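Local coordinates for protein alpha-L-rhamnosidase (Klebsiella oxytoca, PDB 4XHC) that probably removes terminal alpha-L-rhamnose units from rhamnosides as a glycoside hydrolase of family 78, and holds alpha-L-rhamnopyranose in its pocket, at residues F308-Y313 against L379-W384; D303-F308 against R333-L338; G92-I97 against Y175-V180. All coordinates share one frame; numbering follows the deposited sequence.

Interaction 1 of 3, residues F308-Y313 against L379-W384; sequences FVDVLY and LQRAIW
The carboxylate of Asp310 is paired with two arginines, one of them across the contact. Its OD1 is 3.6 Å from Arg381 NE, a long salt bridge in which the oxygen lies off the plane of the guanidinium, so the pairing is electrostatic and not a directed hydrogen bond. OD2 has the firmer partner, a salt bridge to Arg251, with a weak hydrogen bond from Asn314 beside it. Arg381 in turn spends NH1 on the backbone oxygen of Tyr377, whose ring also makes a cation-pi contact with it. Two acidic oxygens thus serve different partners, and the two nearby positive charges would be expected to keep the carboxylate ionised.

What brings Arg381 alongside Asp310 is a bend at chi2, which leaves its aliphatic part on the contact: CG is 3.4 Å from Asp310 OD1 and 3.6 Å from Tyr313 CD2. Tyr313 points across the contact, CG anti to the backbone N (chi1 171°), and its phenol meets Trp384, whose CE3 sits over one face of the tyrosine ring, 3.6 Å from CZ. The two rings meet at a slant, their planes 37° apart and the centroid of the phenol 5.3 Å from that of the six-membered indole ring. Val309 CG1 fits against the second helix, 3.6 Å from Ala382 N, and also touches Arg381 CB and Ala382 CB.

The example shows how two helices of the six-hairpin glycosidase domain pass one another, their segment axes 8.8 Å apart at a crossing of 44°. Helix 322-340 touches both partners, through Phe308 and through Leu379 and Ala382; helix 264-276 packs on Phe308, Val311 and Leu312, while helix 391-412 covers Leu379 and Ile383.

Interaction 2 of 3, residues D303-F308 against R333-L338; sequences DYSLFF and RRQVEL. With RAM (alpha-L-rhamnopyranose), chain C.
Ser305 and Gln335 join the two helices through a single side-chain hydrogen bond, in which Ser305 OG donates to Gln335 OE1 at 2.7 Å. The donor lies in the carbonyl plane of the amide, on a lone pair, with a C=O...donor angle of 125°. Beside this bond the contact is mostly van der Waals packing: Leu306 CD2 comes to 4.4 Å from Val336 CG2, and Phe308 CB rests 4.3 Å from Gln335 CG. The helix segments run roughly antiparallel, at 143°, with axes 8.3 Å apart.

A second shell fixes the amide. Gln335 bends at chi2 (-40°), which folds its end back beside its own helix, where NE2 reaches the backbone oxygen of Thr331 one turn earlier as well as that of Gly282. OE1 also accepts from the backbone N of Val284. The buried amide is therefore used at both ends, and the loop carrying Gly282, Met283 and Val284 is bonded to helix 322-340 through Gln335, while Met283 also packs on Ser305.

From the same turn of helix 302-319, the neighbouring Tyr304 extends to the sugar. Its OH donates to RAM O4 at 2.6 Å, and O4 lies at the edge of the phenol ring, near its plane. Asp303, one residue earlier, accepts from the backbone N of Phe358, another pocket residue, and of Ile359.

Chemically, the three bonds besides that of Ser305 leave the Gln335 amide little freedom to flip, since its oxygen takes N-H and O-H donors while its nitrogen faces carbonyls. Its serine partner is next in sequence to the tyrosine that donates to rhamnose; any effect on the sugar would be indirect.

Interaction 3 of 3, residues G92-I97 against Y175-V180; sequences GDSVII and YLKVEV
Gly92 N and Ile97 N make the shortest of six backbone hydrogen bonds that zip an antiparallel strand, together with the loop residues Gly92 and Asp93 ahead of it, onto its neighbour, at 2.7 Å to Val180 O and 2.8 Å to Leu176 O respectively. The pair lies in the middle of a six-stranded antiparallel sheet, consistent with the beta-sandwich expected of the N-terminal domain in this family. Val95 and Val178 form a hydrogen-bonded pair, Val95 N giving to Val178 O at 2.9 Å and Val178 N returning to Val95 O at 3.0 Å. Ile97 with Leu176 is the second such pair; its Ile97 N-H is almost straight, at 176°. Between them Ile96 faces Lys177 in a non-hydrogen-bonded pair, as Ser94 faces Glu179. Bonding carries on ahead of the first strand, where Val180 N gives to Asp93 O at 2.9 Å.

Each strand has its other edge occupied as well: Ile96 bonds by its backbone to Val61 of strand 59-65, and Lys177 and Glu179 to Thr127 and Gln125 of strand 122-129.

The two faces differ in character. Val95, Ile97, Leu176 and Val178 form a buried, wholly apolar surface that Leu126 and Phe128 extend along the neighbouring strand. Across it Val95 CG2 packs alongside Val178 CB. On the opposite face Ser94, Ile96, Lys177 and Glu179 are partly exposed. Lys177 is extended from chi1 (-180°) through chi4, and its methylenes pass beside the first strand. Its CE comes within 4.1 Å of Ser94 OG, and near the start of the second strand Ile96 CG2 approaches Tyr175 CD1 at 4.3 Å.

How the interactions relate
Interactions 1 and 2 adjoin within one group of packed helices. They share Phe308 and helix 302-319, their centres are 9 Å apart, and they meet where Val336 of interaction 2 packs against interaction 1: its CG1 lies 3.8 Å from Leu379 CD1 and its CG2 3.9 Å from Ala382 CB. Of the three contacts, interaction 2 is the one that includes a residue of the rhamnose pocket, where Asp249, Trp361, Glu506, Tyr518 and His528 also hydrogen-bond the sugar. Interaction 3 belongs to the N-terminal domain, with its centre about 51 Å from that of interaction 1 and about 49 Å from that of interaction 2.

Interaction 1 of 3, residues F308-Y313 against L379-W384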
loop_
_atom_site.group_PDB
_atom_site.type_symbol
_atom_site.label_atom_id
_atom_site.label_comp_id
_atom_site.label_asym_id
_atom_site.label_seq_id
_atom_site.Cartn_x
_atom_site.Cartn_y
_atom_site.Cartn_z
ATOM N N PHE A 308 -31.165 16.767 -19.280
ATOM C CA PHE A 308 -30.523 18.066 -19.401
ATOM C C PHE A 308 -31.575 19.174 -19.495
ATOM O O PHE A 308 -31.425 20.245 -18.895
ATOM C CB PHE A 308 -29.610 18.114 -20.625
ATOM C CG PHE A 308 -28.762 19.351 -20.697
ATOM C CD1 PHE A 308 -27.521 19.393 -20.077
ATOM C CD2 PHE A 308 -29.209 20.482 -21.371
ATOM C CE1 PHE A 308 -26.740 20.536 -20.137
ATOM C CE2 PHE A 308 -28.433 21.627 -21.431
ATOM C CZ PHE A 308 -27.197 21.653 -20.817
ATOM N N VAL A 309 -32.652 18.908 -20.228
ATOM C CA VAL A 309 -33.710 19.892 -20.390
ATOM C C VAL A 309 -34.368 20.198 -19.054
ATOM O O VAL A 309 -34.584 21.374 -18.729
ATOM C CB VAL A 309 -34.805 19.419 -21.365
ATOM C CG1 VAL A 309 -35.907 20.466 -21.484
ATOM C CG2 VAL A 309 -34.210 19.107 -22.729
ATOM N N ASP A 310 -34.702 19.157 -18.288
ATOM C CA ASP A 310 -35.434 19.377 -17.041
ATOM C C ASP A 310 -34.542 20.046 -15.987
ATOM O O ASP A 310 -35.015 20.892 -15.225
ATOM C CB ASP A 310 -36.071 18.084 -16.508
ATOM C CG ASP A 310 -37.114 18.343 -15.395
ATOM O OD1 ASP A 310 -37.974 19.252 -15.515
ATOM O OD2 ASP A 310 -37.068 17.623 -14.382
ATOM N N VAL A 311 -33.255 19.702 -15.965
ATOM C CA VAL A 311 -32.327 20.364 -15.045
ATOM C C VAL A 311 -32.217 21.855 -15.367
ATOM O O VAL A 311 -32.214 22.682 -14.457
ATOM C CB VAL A 311 -30.918 19.730 -15.056
ATOM C CG1 VAL A 311 -29.985 20.505 -14.134
ATOM C CG2 VAL A 311 -30.987 18.272 -14.623
ATOM N N LEU A 312 -32.112 22.188 -16.652
ATOM C CA LEU A 312 -32.027 23.588 -17.072
ATOM C C LEU A 312 -33.300 24.343 -16.713
ATOM O O LEU A 312 -33.238 25.472 -16.226
ATOM C CB LEU A 312 -31.762 23.697 -18.573
ATOM C CG LEU A 312 -31.453 25.094 -19.130
ATOM C CD1 LEU A 312 -30.252 25.725 -18.451
ATOM C CD2 LEU A 312 -31.214 25.031 -20.631
ATOM N N TYR A 313 -34.450 23.715 -16.937
ATOM C CA TYR A 313 -35.730 24.322 -16.583
ATOM C C TYR A 313 -35.845 24.572 -15.063
ATOM O O TYR A 313 -36.190 25.687 -14.650
ATOM C CB TYR A 313 -36.908 23.479 -17.108
ATOM C CG TYR A 313 -38.247 23.938 -16.579
ATOM C CD1 TYR A 313 -38.839 25.104 -17.052
ATOM C CD2 TYR A 313 -38.909 23.220 -15.578
ATOM C CE1 TYR A 313 -40.057 25.540 -16.551
ATOM C CE2 TYR A 313 -40.128 23.644 -15.073
ATOM C CZ TYR A 313 -40.695 24.802 -15.563
ATOM O OH TYR A 313 -41.890 25.230 -15.054
ATOM N N LEU A 379 -40.112 16.873 -23.275
ATOM C CA LEU A 379 -40.631 17.732 -24.342
ATOM C C LEU A 379 -41.482 18.865 -23.771
ATOM O O LEU A 379 -41.361 20.006 -24.188
ATOM C CB LEU A 379 -41.447 16.918 -25.332
ATOM C CG LEU A 379 -41.907 17.670 -26.568
ATOM C CD1 LEU A 379 -40.730 18.262 -27.318
ATOM C CD2 LEU A 379 -42.684 16.735 -27.474
ATOM N N GLN A 380 -42.332 18.552 -22.799
ATOM C CA GLN A 380 -43.151 19.569 -22.126
ATOM C C GLN A 380 -42.304 20.709 -21.551
ATOM O O GLN A 380 -42.669 21.870 -21.669
ATOM C CB GLN A 380 -43.987 18.911 -21.018
ATOM C CG GLN A 380 -44.912 19.834 -20.225
ATOM C CD GLN A 380 -45.994 20.465 -21.073
ATOM O OE1 GLN A 380 -47.115 19.967 -21.132
ATOM N NE2 GLN A 380 -45.662 21.553 -21.741
ATOM N N ARG A 381 -41.179 20.368 -20.932
ATOM C CA ARG A 381 -40.286 21.384 -20.381
ATOM C C ARG A 381 -39.544 22.122 -21.483
ATOM O O ARG A 381 -39.274 23.313 -21.348
ATOM C CB ARG A 381 -39.284 20.786 -19.385
ATOM C CG ARG A 381 -39.812 20.662 -17.965
ATOM C CD ARG A 381 -40.628 19.401 -17.798
ATOM N NE ARG A 381 -41.438 19.418 -16.584
ATOM C CZ ARG A 381 -42.491 18.629 -16.374
ATOM N NH1 ARG A 381 -42.877 17.740 -17.281
ATOM N NH2 ARG A 381 -43.170 18.728 -15.246
ATOM N N ALA A 382 -39.207 21.423 -22.565
ATOM C CA ALA A 382 -38.626 22.081 -23.739
ATOM C C ALA A 382 -39.571 23.143 -24.340
ATOM O O ALA A 382 -39.121 24.150 -24.876
ATOM C CB ALA A 382 -38.246 21.049 -24.790
ATOM N N ILE A 383 -40.876 22.916 -24.242
ATOM C CA ILE A 383 -41.863 23.888 -24.704
ATOM C C ILE A 383 -41.831 25.120 -23.813
ATOM O O ILE A 383 -41.840 26.250 -24.307
ATOM C CB ILE A 383 -43.284 23.296 -24.717
ATOM C CG1 ILE A 383 -43.394 22.245 -25.814
ATOM C CG2 ILE A 383 -44.336 24.373 -24.951
ATOM C CD1 ILE A 383 -44.585 21.325 -25.648
ATOM N N TRP A 384 -41.793 24.911 -22.502
ATOM C CA TRP A 384 -41.792 26.038 -21.582
ATOM C C TRP A 384 -40.544 26.907 -21.787
ATOM O O TRP A 384 -40.624 28.148 -21.736
ATOM C CB TRP A 384 -41.931 25.561 -20.132
ATOM C CG TRP A 384 -43.298 24.986 -19.822
ATOM C CD1 TRP A 384 -44.488 25.341 -20.397
ATOM C CD2 TRP A 384 -43.612 23.986 -18.844
ATOM N NE1 TRP A 384 -45.518 24.620 -19.847
ATOM C CE2 TRP A 384 -45.010 23.780 -18.891
ATOM C CE3 TRP A 384 -42.849 23.246 -17.929
ATOM C CZ2 TRP A 384 -45.663 22.856 -18.061
ATOM C CZ3 TRP A 384 -43.502 22.327 -17.105
ATOM C CH2 TRP A 384 -44.896 22.144 -17.178
#

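Interaction 2 of 3, residues D303-F308 against R333-L338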
loop_
_atom_site.group_PDB
_atom_site.type_symbol
_atom_site.label_atom_id
_atom_site.label_comp_id
_atom_site.label_asym_id
_atom_site.label_seq_id
_atom_site.Cartn_x
_atom_site.Cartn_y
_atom_site.Cartn_z
ATOM N N ASP A 303 -32.500 8.728 -21.618
ATOM C CA ASP A 303 -33.195 9.479 -20.566
ATOM C C ASP A 303 -32.325 10.557 -19.933
ATOM O O ASP A 303 -32.772 11.693 -19.758
ATOM C CB ASP A 303 -33.839 8.566 -19.489
ATOM C CG ASP A 303 -32.860 7.584 -18.833
ATOM O OD1 ASP A 303 -31.823 7.223 -19.439
ATOM O OD2 ASP A 303 -33.173 7.116 -17.713
ATOM N N TYR A 304 -31.082 10.210 -19.616
ATOM C CA TYR A 304 -30.145 11.166 -19.024
ATOM C C TYR A 304 -29.855 12.353 -19.944
ATOM O O TYR A 304 -29.703 13.482 -19.474
ATOM C CB TYR A 304 -28.839 10.463 -18.633
ATOM C CG TYR A 304 -28.909 9.698 -17.330
ATOM C CD1 TYR A 304 -30.118 9.207 -16.848
ATOM C CD2 TYR A 304 -27.762 9.439 -16.596
ATOM C CE1 TYR A 304 -30.185 8.514 -15.663
ATOM C CE2 TYR A 304 -27.827 8.729 -15.414
ATOM C CZ TYR A 304 -29.041 8.271 -14.960
ATOM O OH TYR A 304 -29.135 7.573 -13.783
ATOM N N SER A 305 -29.791 12.105 -21.248
ATOM C CA SER A 305 -29.647 13.190 -22.217
ATOM C C SER A 305 -30.834 14.153 -22.143
ATOM O O SER A 305 -30.654 15.353 -22.002
ATOM C CB SER A 305 -29.500 12.641 -23.644
ATOM O OG SER A 305 -29.850 13.627 -24.596
ATOM N N LEU A 306 -32.042 13.607 -22.217
ATOM C CA LEU A 306 -33.251 14.420 -22.119
ATOM C C LEU A 306 -33.374 15.167 -20.792
ATOM O O LEU A 306 -33.996 16.221 -20.741
ATOM C CB LEU A 306 -34.494 13.558 -22.317
ATOM C CG LEU A 306 -34.761 13.145 -23.758
ATOM C CD1 LEU A 306 -35.651 11.913 -23.809
ATOM C CD2 LEU A 306 -35.373 14.298 -24.546
ATOM N N PHE A 307 -32.792 14.623 -19.723
ATOM C CA PHE A 307 -32.876 15.260 -18.416
ATOM C C PHE A 307 -32.092 16.563 -18.353
ATOM O O PHE A 307 -32.347 17.384 -17.474
ATOM C CB PHE A 307 -32.411 14.329 -17.286
ATOM C CG PHE A 307 -33.352 13.185 -16.984
ATOM C CD1 PHE A 307 -34.725 13.320 -17.103
ATOM C CD2 PHE A 307 -32.848 11.978 -16.525
ATOM C CE1 PHE A 307 -35.568 12.259 -16.814
ATOM C CE2 PHE A 307 -33.686 10.916 -16.222
ATOM C CZ PHE A 307 -35.049 11.056 -16.370
ATOM N N PHE A 308 -31.165 16.767 -19.280
ATOM C CA PHE A 308 -30.523 18.066 -19.401
ATOM C C PHE A 308 -31.575 19.174 -19.495
ATOM O O PHE A 308 -31.425 20.245 -18.895
ATOM C CB PHE A 308 -29.610 18.114 -20.625
ATOM C CG PHE A 308 -28.762 19.351 -20.697
ATOM C CD1 PHE A 308 -27.521 19.393 -20.077
ATOM C CD2 PHE A 308 -29.209 20.482 -21.371
ATOM C CE1 PHE A 308 -26.740 20.536 -20.137
ATOM C CE2 PHE A 308 -28.433 21.627 -21.431
ATOM C CZ PHE A 308 -27.197 21.653 -20.817
ATOM N N ARG A 333 -32.213 22.025 -26.575
ATOM C CA ARG A 333 -32.965 21.799 -27.804
ATOM C C ARG A 333 -32.403 20.636 -28.617
ATOM O O ARG A 333 -33.160 19.852 -29.186
ATOM C CB ARG A 333 -32.970 23.060 -28.672
ATOM C CG ARG A 333 -33.707 22.912 -29.999
ATOM C CD ARG A 333 -33.528 24.138 -30.863
ATOM N NE ARG A 333 -32.131 24.309 -31.241
ATOM C CZ ARG A 333 -31.553 25.475 -31.528
ATOM N NH1 ARG A 333 -32.229 26.617 -31.487
ATOM N NH2 ARG A 333 -30.272 25.502 -31.858
ATOM N N ARG A 334 -31.078 20.532 -28.686
ATOM C CA ARG A 334 -30.431 19.474 -29.468
ATOM C C ARG A 334 -30.710 18.084 -28.889
ATOM O O ARG A 334 -30.797 17.105 -29.636
ATOM C CB ARG A 334 -28.923 19.718 -29.550
ATOM C CG ARG A 334 -28.187 18.821 -30.531
ATOM C CD ARG A 334 -28.038 19.457 -31.907
ATOM N NE ARG A 334 -27.402 18.513 -32.828
ATOM C CZ ARG A 334 -28.044 17.583 -33.542
ATOM N NH1 ARG A 334 -29.369 17.464 -33.492
ATOM N NH2 ARG A 334 -27.356 16.759 -34.326
ATOM N N GLN A 335 -30.856 17.994 -27.569
ATOM C CA GLN A 335 -31.158 16.708 -26.942
ATOM C C GLN A 335 -32.535 16.218 -27.387
ATOM O O GLN A 335 -32.742 15.022 -27.592
ATOM C CB GLN A 335 -31.098 16.791 -25.410
ATOM C CG GLN A 335 -29.782 17.294 -24.822
ATOM C CD GLN A 335 -28.542 16.759 -25.528
ATOM O OE1 GLN A 335 -28.249 15.570 -25.473
ATOM N NE2 GLN A 335 -27.792 17.645 -26.167
ATOM N N VAL A 336 -33.462 17.158 -27.554
ATOM C CA VAL A 336 -34.796 16.847 -28.038
ATOM C C VAL A 336 -34.779 16.465 -29.515
ATOM O O VAL A 336 -35.420 15.502 -29.884
ATOM C CB VAL A 336 -35.761 18.023 -27.807
ATOM C CG1 VAL A 336 -37.132 17.709 -28.381
ATOM C CG2 VAL A 336 -35.869 18.339 -26.323
ATOM N N GLU A 337 -34.067 17.214 -30.357
ATOM C CA GLU A 337 -33.971 16.892 -31.795
ATOM C C GLU A 337 -33.539 15.432 -31.933
ATOM O O GLU A 337 -34.156 14.661 -32.655
ATOM C CB GLU A 337 -32.964 17.802 -32.550
ATOM C CG GLU A 337 -33.398 19.243 -32.889
ATOM C CD GLU A 337 -32.221 20.155 -33.356
ATOM O OE1 GLU A 337 -31.277 19.656 -34.015
ATOM O OE2 GLU A 337 -32.216 21.381 -33.073
ATOM N N LEU A 338 -32.487 15.059 -31.209
ATOM C CA LEU A 338 -31.922 13.705 -31.295
ATOM C C LEU A 338 -32.850 12.639 -30.730
ATOM O O LEU A 338 -33.065 11.608 -31.362
ATOM C CB LEU A 338 -30.574 13.635 -30.588
ATOM C CG LEU A 338 -29.458 14.419 -31.285
ATOM C CD1 LEU A 338 -28.270 14.552 -30.350
ATOM C CD2 LEU A 338 -29.050 13.757 -32.600
HETATM C C1 RAM C . -24.755 3.652 -11.689
HETATM C C2 RAM C . -24.987 4.552 -10.491
HETATM C C3 RAM C . -25.407 5.940 -10.937
HETATM C C4 RAM C . -26.403 5.820 -12.078
HETATM C C5 RAM C . -25.687 5.247 -13.290
HETATM C C6 RAM C . -26.580 4.409 -14.171
HETATM O O1 RAM C . -23.629 2.903 -11.450
HETATM O O2 RAM C . -26.043 3.967 -9.747
HETATM O O3 RAM C . -25.997 6.663 -9.855
HETATM O O4 RAM C . -26.928 7.091 -12.413
HETATM O O5 RAM C . -24.578 4.422 -12.873
#

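Interaction 3 of 3, residues G92-I97 against Y175-V180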
loop_
_atom_site.group_PDB
_atom_site.type_symbol
_atom_site.label_atom_id
_atom_site.label_comp_id
_atom_site.label_asym_id
_atom_site.label_seq_id
_atom_site.Cartn_x
_atom_site.Cartn_y
_atom_site.Cartn_z
ATOM N N GLY A 92 -0.901 -10.059 14.328
ATOM C CA GLY A 92 -2.192 -10.738 14.334
ATOM C C GLY A 92 -3.289 -10.000 15.075
ATOM O O GLY A 92 -4.452 -10.316 14.888
ATOM N N ASP A 93 -2.939 -9.033 15.925
ATOM C CA ASP A 93 -3.951 -8.263 16.653
ATOM C C ASP A 93 -4.671 -7.321 15.709
ATOM O O ASP A 93 -4.070 -6.793 14.783
ATOM C CB ASP A 93 -3.324 -7.467 17.800
ATOM C CG ASP A 93 -2.865 -8.351 18.957
ATOM O OD1 ASP A 93 -3.295 -9.526 19.038
ATOM O OD2 ASP A 93 -2.072 -7.864 19.794
ATOM N N SER A 94 -5.966 -7.131 15.926
ATOM C CA SER A 94 -6.758 -6.225 15.087
ATOM C C SER A 94 -7.976 -5.665 15.828
ATOM O O SER A 94 -8.506 -6.298 16.728
ATOM C CB SER A 94 -7.212 -6.933 13.806
ATOM O OG SER A 94 -8.378 -7.689 14.025
ATOM N N VAL A 95 -8.409 -4.473 15.438
ATOM C CA VAL A 95 -9.560 -3.842 16.066
ATOM C C VAL A 95 -10.460 -3.232 15.018
ATOM O O VAL A 95 -10.037 -3.041 13.878
ATOM C CB VAL A 95 -9.125 -2.730 17.025
ATOM C CG1 VAL A 95 -8.415 -3.335 18.223
ATOM C CG2 VAL A 95 -8.223 -1.725 16.312
ATOM N N ILE A 96 -11.700 -2.941 15.403
ATOM C CA ILE A 96 -12.606 -2.176 14.550
ATOM C C ILE A 96 -12.998 -0.875 15.242
ATOM O O ILE A 96 -13.535 -0.896 16.351
ATOM C CB ILE A 96 -13.876 -2.957 14.212
ATOM C CG1 ILE A 96 -13.523 -4.225 13.428
ATOM C CG2 ILE A 96 -14.811 -2.069 13.396
ATOM C CD1 ILE A 96 -14.676 -5.191 13.273
ATOM N N ILE A 97 -12.716 0.242 14.571
ATOM C CA ILE A 97 -13.020 1.578 15.070
ATOM C C ILE A 97 -14.340 2.089 14.477
ATOM O O ILE A 97 -14.480 2.215 13.251
ATOM C CB ILE A 97 -11.908 2.586 14.689
ATOM C CG1 ILE A 97 -10.502 2.059 15.016
ATOM C CG2 ILE A 97 -12.135 3.924 15.379
ATOM C CD1 ILE A 97 -10.191 1.967 16.482
ATOM N N TYR A 175 -16.874 2.641 9.504
ATOM C CA TYR A 175 -16.023 1.722 10.264
ATOM C C TYR A 175 -14.650 1.609 9.625
ATOM O O TYR A 175 -14.514 1.697 8.397
ATOM C CB TYR A 175 -16.667 0.335 10.386
ATOM C CG TYR A 175 -18.018 0.386 11.036
ATOM C CD1 TYR A 175 -18.159 0.369 12.421
ATOM C CD2 TYR A 175 -19.168 0.488 10.260
ATOM C CE1 TYR A 175 -19.411 0.434 13.014
ATOM C CE2 TYR A 175 -20.423 0.562 10.840
ATOM C CZ TYR A 175 -20.538 0.530 12.211
ATOM O OH TYR A 175 -21.792 0.605 12.751
ATOM N N LEU A 176 -13.647 1.418 10.480
ATOM C CA LEU A 176 -12.266 1.237 10.067
ATOM C C LEU A 176 -11.669 0.042 10.809
ATOM O O LEU A 176 -11.582 0.046 12.026
ATOM C CB LEU A 176 -11.453 2.493 10.382
ATOM C CG LEU A 176 -9.929 2.329 10.332
ATOM C CD1 LEU A 176 -9.484 1.917 8.936
ATOM C CD2 LEU A 176 -9.228 3.606 10.756
ATOM N N LYS A 177 -11.242 -0.970 10.066
ATOM C CA LYS A 177 -10.544 -2.097 10.655
ATOM C C LYS A 177 -9.061 -1.857 10.547
ATOM O O LYS A 177 -8.576 -1.488 9.486
ATOM C CB LYS A 177 -10.887 -3.383 9.924
ATOM C CG LYS A 177 -10.203 -4.620 10.483
ATOM C CD LYS A 177 -10.857 -5.879 9.940
ATOM C CE LYS A 177 -10.038 -7.102 10.284
ATOM N NZ LYS A 177 -10.629 -8.303 9.648
ATOM N N VAL A 178 -8.352 -2.080 11.647
ATOM C CA VAL A 178 -6.906 -1.909 11.710
ATOM C C VAL A 178 -6.281 -3.214 12.189
ATOM O O VAL A 178 -6.558 -3.678 13.292
ATOM C CB VAL A 178 -6.518 -0.792 12.692
ATOM C CG1 VAL A 178 -5.007 -0.604 12.726
ATOM C CG2 VAL A 178 -7.209 0.502 12.310
ATOM N N GLU A 179 -5.420 -3.774 11.351
ATOM C CA GLU A 179 -4.806 -5.060 11.597
ATOM C C GLU A 179 -3.285 -4.912 11.610
ATOM O O GLU A 179 -2.701 -4.338 10.701
ATOM C CB GLU A 179 -5.235 -6.005 10.489
ATOM C CG GLU A 179 -4.931 -7.478 10.711
ATOM C CD GLU A 179 -5.711 -8.385 9.762
ATOM O OE1 GLU A 179 -6.452 -7.872 8.858
ATOM O OE2 GLU A 179 -5.567 -9.621 9.919
ATOM N N VAL A 180 -2.642 -5.410 12.653
ATOM C CA VAL A 180 -1.188 -5.485 12.664
ATOM C C VAL A 180 -0.801 -6.824 12.039
ATOM O O VAL A 180 -0.906 -7.868 12.683
ATOM C CB VAL A 180 -0.610 -5.332 14.087
ATOM C CG1 VAL A 180 0.909 -5.317 14.039
ATOM C CG2 VAL A 180 -1.114 -4.049 14.741
#